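Local structure of uncharacterized protein (Leptospira interrogans serogroup Icterohaemorrhagiae serovar copenhageni, 6ULO) at residues A[60-71]-A[81-91]. The protein is of unknown function, a predicted membrane protein whose DUF7790 domain is grouped with the NADP-binding Rossmann-like families. Residues are numbered along the deposited sequence; the frame is centred on the assembly and turned at random. Where two conformers were deposited one is given.
Sequences VQNLGNVYVGVG and WAKSDFIYLMD
Tyr67 and Tyr88 set the ladder between parallel strands 66-69 and 86-91: Tyr67 N binds Phe86 O, Tyr67 O takes Tyr88 N at 2.8 Å, and Gly69 bonds through N to Tyr88 O and through O to Met90 N. Beyond the last rung, at Gly71, the Asp91 carboxylate takes over from the backbone. With CG anti to the backbone N (chi1 -156°), its OD1 accepts Gly71 N at 2.9 Å on the anti side, while OD2 goes to Thr93 N, so both oxygens are gripped.

At the other end, the Schellman-capped helix 74-82 offers its last carbonyls to the type II turn 60-63 and the residue after it: Trp81 O receives Asn62 N at 3.0 Å and Ala82 O receives Gly64 N. Asp85 N then bonds Asn65 O. Two waters fill in, one joining Ser84 OG to Gly64 O, the other linking Asn65 N to Asp85 OD2.

Side-chain packing flanks the ladder. Ile87 CG2 meets Tyr67 CD2 obliquely at 3.8 Å, and the polar Ser84 OG lies 3.5 Å from Tyr67 CB, oblique to the ring. On the opposite face of the sheet, Val66 CG2 touches Phe86 CD2 at 4.1 Å. Away from the strands, where the helix ends meet, Val60 CG2 reaches the edge of the Trp81 indole.

Strand 66-69, helix 74-82 and strand 86-91 form a right-handed beta-alpha-beta crossover, as in Rossmann-like folds. Helix 74-82 covers the Tyr67 face, Asn75 bonding Tyr67 OH; strand 218-222 continues the sheet beyond 66-69, and helix 176-187 packs on Ile87.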
ATOM      1  N   VAL A  60       4.848  12.774  -0.306  1.00 13.56           N
ATOM      2  CA  VAL A  60       4.929  11.732  -1.319  1.00 13.35           C
ATOM      3  C   VAL A  60       4.713  12.214  -2.745  1.00 13.48           C
ATOM      4  O   VAL A  60       5.013  11.461  -3.679  1.00 14.47           O
ATOM      5  CB  VAL A  60       3.967  10.569  -1.001  1.00 12.77           C
ATOM      6  CG1 VAL A  60       4.256   9.977   0.357  1.00 13.94           C
ATOM      7  CG2 VAL A  60       2.511  11.020  -1.116  1.00 13.35           C
ATOM      8  N   GLN A  61       4.172  13.410  -2.954  1.00 14.54           N
ATOM      9  CA  GLN A  61       3.799  13.797  -4.307  0.59 16.45           C
ATOM     10  C   GLN A  61       5.002  13.734  -5.244  1.00 16.06           C
ATOM     11  O   GLN A  61       6.103  14.208  -4.926  1.00 16.60           O
ATOM     12  CB  GLN A  61       3.160  15.184  -4.333  0.59 19.19           C
ATOM     13  CG  GLN A  61       4.038  16.305  -3.828  0.59 22.17           C
ATOM     14  CD  GLN A  61       3.276  17.602  -3.768  0.59 25.97           C
ATOM     15  OE1 GLN A  61       2.164  17.689  -4.288  0.59 28.04           O
ATOM     16  NE2 GLN A  61       3.853  18.617  -3.123  0.59 27.75           N
ATOM     17  N   ASN A  62       4.800  13.079  -6.394  1.00 14.79           N
ATOM     18  CA  ASN A  62       5.794  13.013  -7.464  1.00 15.63           C
ATOM     19  C   ASN A  62       7.073  12.272  -7.099  1.00 15.44           C
ATOM     20  O   ASN A  62       8.042  12.361  -7.841  1.00 17.19           O
ATOM     21  CB  ASN A  62       6.120  14.399  -8.014  1.00 18.77           C
ATOM     22  CG  ASN A  62       4.907  15.073  -8.556  1.00 22.40           C
ATOM     23  OD1 ASN A  62       4.094  14.448  -9.228  1.00 23.76           O
ATOM     24  ND2 ASN A  62       4.755  16.356  -8.251  1.00 25.21           N
ATOM     25  N   LEU A  63       7.115  11.489  -6.014  1.00 14.60           N
ATOM     26  CA  LEU A  63       8.337  10.721  -5.730  1.00 14.93           C
ATOM     27  C   LEU A  63       8.659   9.692  -6.808  1.00 14.98           C
ATOM     28  O   LEU A  63       9.835   9.360  -7.004  1.00 16.34           O
ATOM     29  CB  LEU A  63       8.226  10.023  -4.377  1.00 15.81           C
ATOM     30  CG  LEU A  63       8.383  10.909  -3.167  1.00 17.22           C
ATOM     31  CD1 LEU A  63       8.250  10.048  -1.930  1.00 17.48           C
ATOM     32  CD2 LEU A  63       9.706  11.636  -3.175  1.00 19.25           C
ATOM     33  N   GLY A  64       7.642   9.161  -7.490  1.00 14.45           N
ATOM     34  CA  GLY A  64       7.833   8.244  -8.601  1.00 14.67           C
ATOM     35  C   GLY A  64       8.513   6.960  -8.138  1.00 13.74           C
ATOM     36  O   GLY A  64       8.403   6.532  -6.978  1.00 13.90           O
ATOM     37  N   ASN A  65       9.229   6.332  -9.072  1.00 13.79           N
ATOM     38  CA  ASN A  65       9.882   5.053  -8.817  1.00 12.83           C
ATOM     39  C   ASN A  65       8.875   3.977  -8.428  1.00 11.74           C
ATOM     40  O   ASN A  65       7.681   4.129  -8.720  1.00 12.20           O
ATOM     41  CB  ASN A  65      11.019   5.210  -7.805  1.00 14.18           C
ATOM     42  CG  ASN A  65      12.169   6.031  -8.386  1.00 16.15           C
ATOM     43  OD1 ASN A  65      12.724   5.681  -9.418  1.00 17.19           O
ATOM     44  ND2 ASN A  65      12.496   7.125  -7.754  1.00 20.28           N
ATOM     45  N   VAL A  66       9.322   2.877  -7.829  1.00 11.65           N
ATOM     46  CA  VAL A  66       8.420   1.758  -7.552  1.00 11.43           C
ATOM     47  C   VAL A  66       7.733   1.958  -6.203  1.00 11.63           C
ATOM     48  O   VAL A  66       8.315   2.499  -5.253  1.00 13.18           O
ATOM     49  CB  VAL A  66       9.179   0.412  -7.657  1.00 11.83           C
ATOM     50  CG1 VAL A  66       8.287  -0.774  -7.293  1.00 13.28           C
ATOM     51  CG2 VAL A  66       9.736   0.265  -9.071  1.00 12.61           C
ATOM     52  N   TYR A  67       6.493   1.490  -6.082  1.00 10.68           N
ATOM     53  CA  TYR A  67       5.742   1.548  -4.833  1.00 10.58           C
ATOM     54  C   TYR A  67       5.650   0.131  -4.280  1.00 10.31           C
ATOM     55  O   TYR A  67       5.327  -0.792  -5.042  1.00 10.44           O
ATOM     56  CB  TYR A  67       4.317   2.061  -5.141  1.00 11.06           C
ATOM     57  CG  TYR A  67       3.488   2.248  -3.900  1.00  9.87           C
ATOM     58  CD1 TYR A  67       3.314   3.507  -3.364  1.00 10.54           C
ATOM     59  CD2 TYR A  67       2.906   1.173  -3.245  1.00 10.36           C
ATOM     60  CE1 TYR A  67       2.573   3.710  -2.204  1.00 10.20           C
ATOM     61  CE2 TYR A  67       2.159   1.369  -2.084  1.00 10.46           C
ATOM     62  CZ  TYR A  67       2.007   2.651  -1.578  1.00 10.00           C
ATOM     63  OH  TYR A  67       1.285   2.869  -0.428  1.00 11.00           O
ATOM     64  N   VAL A  68       5.888  -0.056  -2.966  1.00  9.99           N
ATOM     65  CA  VAL A  68       5.636  -1.332  -2.279  1.00  9.60           C
ATOM     66  C   VAL A  68       4.768  -1.047  -1.062  1.00  9.89           C
ATOM     67  O   VAL A  68       5.101  -0.154  -0.280  1.00 10.57           O
ATOM     68  CB  VAL A  68       6.952  -1.981  -1.811  1.00 10.12           C
ATOM     69  CG1 VAL A  68       6.663  -3.292  -1.080  1.00 11.53           C
ATOM     70  CG2 VAL A  68       7.892  -2.151  -3.016  1.00 11.48           C
ATOM     71  N   GLY A  69       3.674  -1.781  -0.880  1.00  9.98           N
ATOM     72  CA  GLY A  69       2.876  -1.547   0.318  1.00 10.06           C
ATOM     73  C   GLY A  69       2.081  -2.736   0.785  1.00  9.66           C
ATOM     74  O   GLY A  69       1.622  -3.565  -0.018  1.00 10.09           O
ATOM     75  N   VAL A  70       1.905  -2.813   2.111  1.00  9.60           N
ATOM     76  CA  VAL A  70       0.952  -3.721   2.728  1.00  9.90           C
ATOM     77  C   VAL A  70      -0.451  -3.126   2.603  1.00 10.16           C
ATOM     78  O   VAL A  70      -0.619  -1.922   2.370  1.00 10.69           O
ATOM     79  CB  VAL A  70       1.314  -4.001   4.205  1.00 10.99           C
ATOM     80  CG1 VAL A  70       2.767  -4.489   4.322  1.00 12.53           C
ATOM     81  CG2 VAL A  70       1.061  -2.768   5.065  1.00 11.81           C
ATOM     82  N   GLY A  71      -1.480  -3.967   2.787  1.00  9.96           N
ATOM     83  CA  GLY A  71      -2.828  -3.415   2.785  1.00 10.52           C
ATOM     84  C   GLY A  71      -3.475  -3.296   1.428  1.00 10.50           C
ATOM     85  O   GLY A  71      -3.166  -4.061   0.510  1.00 10.53           O
ATOM     86  N   TRP A  81      -0.698   9.831  -5.974  1.00 11.99           N
ATOM     87  CA  TRP A  81      -0.033  11.082  -5.604  1.00 12.22           C
ATOM     88  C   TRP A  81       1.438  11.044  -5.986  1.00 12.36           C
ATOM     89  O   TRP A  81       2.003  12.046  -6.453  1.00 13.24           O
ATOM     90  CB  TRP A  81      -0.156  11.291  -4.098  1.00 11.85           C
ATOM     91  CG  TRP A  81      -1.544  11.540  -3.594  1.00 11.39           C
ATOM     92  CD1 TRP A  81      -2.610  11.981  -4.321  1.00 12.03           C
ATOM     93  CD2 TRP A  81      -2.029  11.323  -2.268  1.00 12.05           C
ATOM     94  NE1 TRP A  81      -3.743  12.089  -3.517  1.00 12.36           N
ATOM     95  CE2 TRP A  81      -3.398  11.693  -2.251  1.00 11.68           C
ATOM     96  CE3 TRP A  81      -1.437  10.877  -1.082  1.00 11.48           C
ATOM     97  CZ2 TRP A  81      -4.164  11.640  -1.089  1.00 11.94           C
ATOM     98  CZ3 TRP A  81      -2.208  10.778   0.067  1.00 12.11           C
ATOM     99  CH2 TRP A  81      -3.540  11.192   0.064  1.00 11.94           C
ATOM    100  N   ALA A  82       2.090   9.904  -5.746  1.00 12.34           N
ATOM    101  CA  ALA A  82       3.512   9.766  -6.039  1.00 12.30           C
ATOM    102  C   ALA A  82       3.792   9.613  -7.524  1.00 13.33           C
ATOM    103  O   ALA A  82       4.945   9.792  -7.939  1.00 13.87           O
ATOM    104  CB  ALA A  82       4.056   8.555  -5.286  1.00 13.09           C
ATOM    105  N   LYS A  83       2.779   9.314  -8.342  1.00 12.27           N
ATOM    106  CA  LYS A  83       3.014   8.897  -9.726  1.00 13.34           C
ATOM    107  C   LYS A  83       4.027   7.750  -9.776  1.00 13.65           C
ATOM    108  O   LYS A  83       4.992   7.750 -10.556  1.00 14.13           O
ATOM    109  CB  LYS A  83       3.416  10.082 -10.614  1.00 16.93           C
ATOM    110  CG  LYS A  83       2.338  11.147 -10.648  1.00 19.68           C
ATOM    111  CD  LYS A  83       2.732  12.324 -11.488  1.00 23.28           C
ATOM    112  CE  LYS A  83       1.644  13.397 -11.427  1.00 26.35           C
ATOM    113  NZ  LYS A  83       1.869  14.432 -12.453  1.00 29.47           N
ATOM    114  N   SER A  84       3.766   6.731  -8.962  1.00 12.78           N
ATOM    115  CA  SER A  84       4.613   5.542  -8.978  1.00 11.74           C
ATOM    116  C   SER A  84       4.604   4.867 -10.350  1.00 12.59           C
ATOM    117  O   SER A  84       3.573   4.810 -11.023  1.00 12.73           O
ATOM    118  CB  SER A  84       4.112   4.559  -7.924  1.00 12.16           C
ATOM    119  OG  SER A  84       4.022   5.160  -6.643  1.00 12.80           O
ATOM    120  N   ASP A  85       5.752   4.307 -10.743  1.00 11.88           N
ATOM    121  CA  ASP A  85       5.836   3.642 -12.042  1.00 11.93           C
ATOM    122  C   ASP A  85       5.226   2.243 -12.018  1.00 11.69           C
ATOM    123  O   ASP A  85       4.705   1.779 -13.033  1.00 12.79           O
ATOM    124  CB  ASP A  85       7.296   3.483 -12.458  1.00 12.99           C
ATOM    125  CG  ASP A  85       8.021   4.783 -12.596  1.00 16.45           C
ATOM    126  OD1 ASP A  85       7.428   5.728 -13.136  1.00 18.36           O
ATOM    127  OD2 ASP A  85       9.229   4.821 -12.222  1.00 17.59           O
ATOM    128  N   PHE A  86       5.324   1.546 -10.888  1.00 11.80           N
ATOM    129  CA  PHE A  86       4.814   0.194 -10.700  1.00 11.26           C
ATOM    130  C   PHE A  86       4.425   0.087  -9.240  1.00 11.14           C
ATOM    131  O   PHE A  86       4.980   0.802  -8.401  1.00 11.28           O
ATOM    132  CB  PHE A  86       5.882  -0.875 -11.000  1.00 12.24           C
ATOM    133  CG  PHE A  86       6.494  -0.770 -12.377  1.00 12.66           C
ATOM    134  CD1 PHE A  86       5.878  -1.384 -13.463  1.00 13.28           C
ATOM    135  CD2 PHE A  86       7.646  -0.038 -12.602  1.00 13.81           C
ATOM    136  CE1 PHE A  86       6.393  -1.280 -14.744  1.00 14.22           C
ATOM    137  CE2 PHE A  86       8.185   0.064 -13.890  1.00 14.40           C
ATOM    138  CZ  PHE A  86       7.537  -0.551 -14.963  1.00 14.51           C
ATOM    139  N   ILE A  87       3.450  -0.769  -8.952  1.00 10.72           N
ATOM    140  CA  ILE A  87       2.920  -0.922  -7.598  1.00 10.10           C
ATOM    141  C   ILE A  87       2.931  -2.395  -7.209  1.00 10.23           C
ATOM    142  O   ILE A  87       2.178  -3.189  -7.792  1.00 11.29           O
ATOM    143  CB  ILE A  87       1.489  -0.375  -7.480  1.00 10.68           C
ATOM    144  CG1 ILE A  87       1.401   1.079  -7.920  1.00 11.03           C
ATOM    145  CG2 ILE A  87       0.970  -0.579  -6.052  1.00 12.08           C
ATOM    146  CD1 ILE A  87      -0.016   1.620  -7.970  1.00 11.44           C
ATOM    147  N   TYR A  88       3.747  -2.754  -6.209  1.00 10.08           N
ATOM    148  CA  TYR A  88       3.624  -4.054  -5.552  1.00  9.86           C
ATOM    149  C   TYR A  88       2.717  -3.926  -4.321  1.00  9.48           C
ATOM    150  O   TYR A  88       2.975  -3.111  -3.431  1.00 10.80           O
ATOM    151  CB  TYR A  88       4.991  -4.555  -5.091  1.00 10.44           C
ATOM    152  CG  TYR A  88       5.772  -5.307  -6.145  1.00 10.86           C
ATOM    153  CD1 TYR A  88       5.254  -6.444  -6.760  1.00 11.55           C
ATOM    154  CD2 TYR A  88       7.101  -4.965  -6.416  1.00 11.70           C
ATOM    155  CE1 TYR A  88       6.025  -7.197  -7.684  1.00 11.03           C
ATOM    156  CE2 TYR A  88       7.884  -5.718  -7.306  1.00 11.42           C
ATOM    157  CZ  TYR A  88       7.328  -6.823  -7.915  1.00 12.04           C
ATOM    158  OH  TYR A  88       8.109  -7.538  -8.764  1.00 13.25           O
ATOM    159  N   LEU A  89       1.679  -4.730  -4.267  1.00  9.56           N
ATOM    160  CA  LEU A  89       0.799  -4.818  -3.102  1.00  9.83           C
ATOM    161  C   LEU A  89       1.143  -6.140  -2.451  1.00  9.55           C
ATOM    162  O   LEU A  89       0.669  -7.195  -2.878  1.00 10.43           O
ATOM    163  CB  LEU A  89      -0.668  -4.732  -3.516  1.00  9.90           C
ATOM    164  CG  LEU A  89      -1.020  -3.448  -4.276  1.00 10.18           C
ATOM    165  CD1 LEU A  89      -2.449  -3.523  -4.730  1.00 11.80           C
ATOM    166  CD2 LEU A  89      -0.843  -2.237  -3.381  1.00 11.24           C
ATOM    167  N   MET A  90       2.001  -6.095  -1.442  1.00  9.87           N
ATOM    168  CA  MET A  90       2.503  -7.302  -0.796  1.00 10.51           C
ATOM    169  C   MET A  90       1.816  -7.445   0.553  1.00 10.05           C
ATOM    170  O   MET A  90       1.977  -6.575   1.415  1.00 10.91           O
ATOM    171  CB  MET A  90       4.021  -7.237  -0.574  1.00 11.03           C
ATOM    172  CG  MET A  90       4.534  -8.523   0.053  1.00 11.11           C
ATOM    173  SD  MET A  90       6.291  -8.449   0.588  1.00 12.24           S
ATOM    174  CE  MET A  90       6.092  -7.606   2.143  1.00 14.46           C
ATOM    175  N   ASP A  91       1.084  -8.533   0.764  1.00 10.68           N
ATOM    176  CA  ASP A  91       0.418  -8.746   2.044  1.00 10.96           C
ATOM    177  C   ASP A  91       0.509 -10.215   2.424  1.00 11.74           C
ATOM    178  O   ASP A  91       0.747 -11.087   1.585  1.00 11.60           O
ATOM    179  CB  ASP A  91      -1.036  -8.246   1.993  1.00 12.15           C
ATOM    180  CG  ASP A  91      -1.606  -7.887   3.354  1.00 12.79           C
ATOM    181  OD1 ASP A  91      -1.483  -6.691   3.721  1.00 11.90           O
ATOM    182  OD2 ASP A  91      -2.200  -8.783   4.016  1.00 15.23           O
TER
HETATM  183  O   HOH W   1       6.484   5.238  -5.517  1.00 13.76           O
HETATM  184  O   HOH W   2       9.257   7.733 -11.652  1.00 23.28           O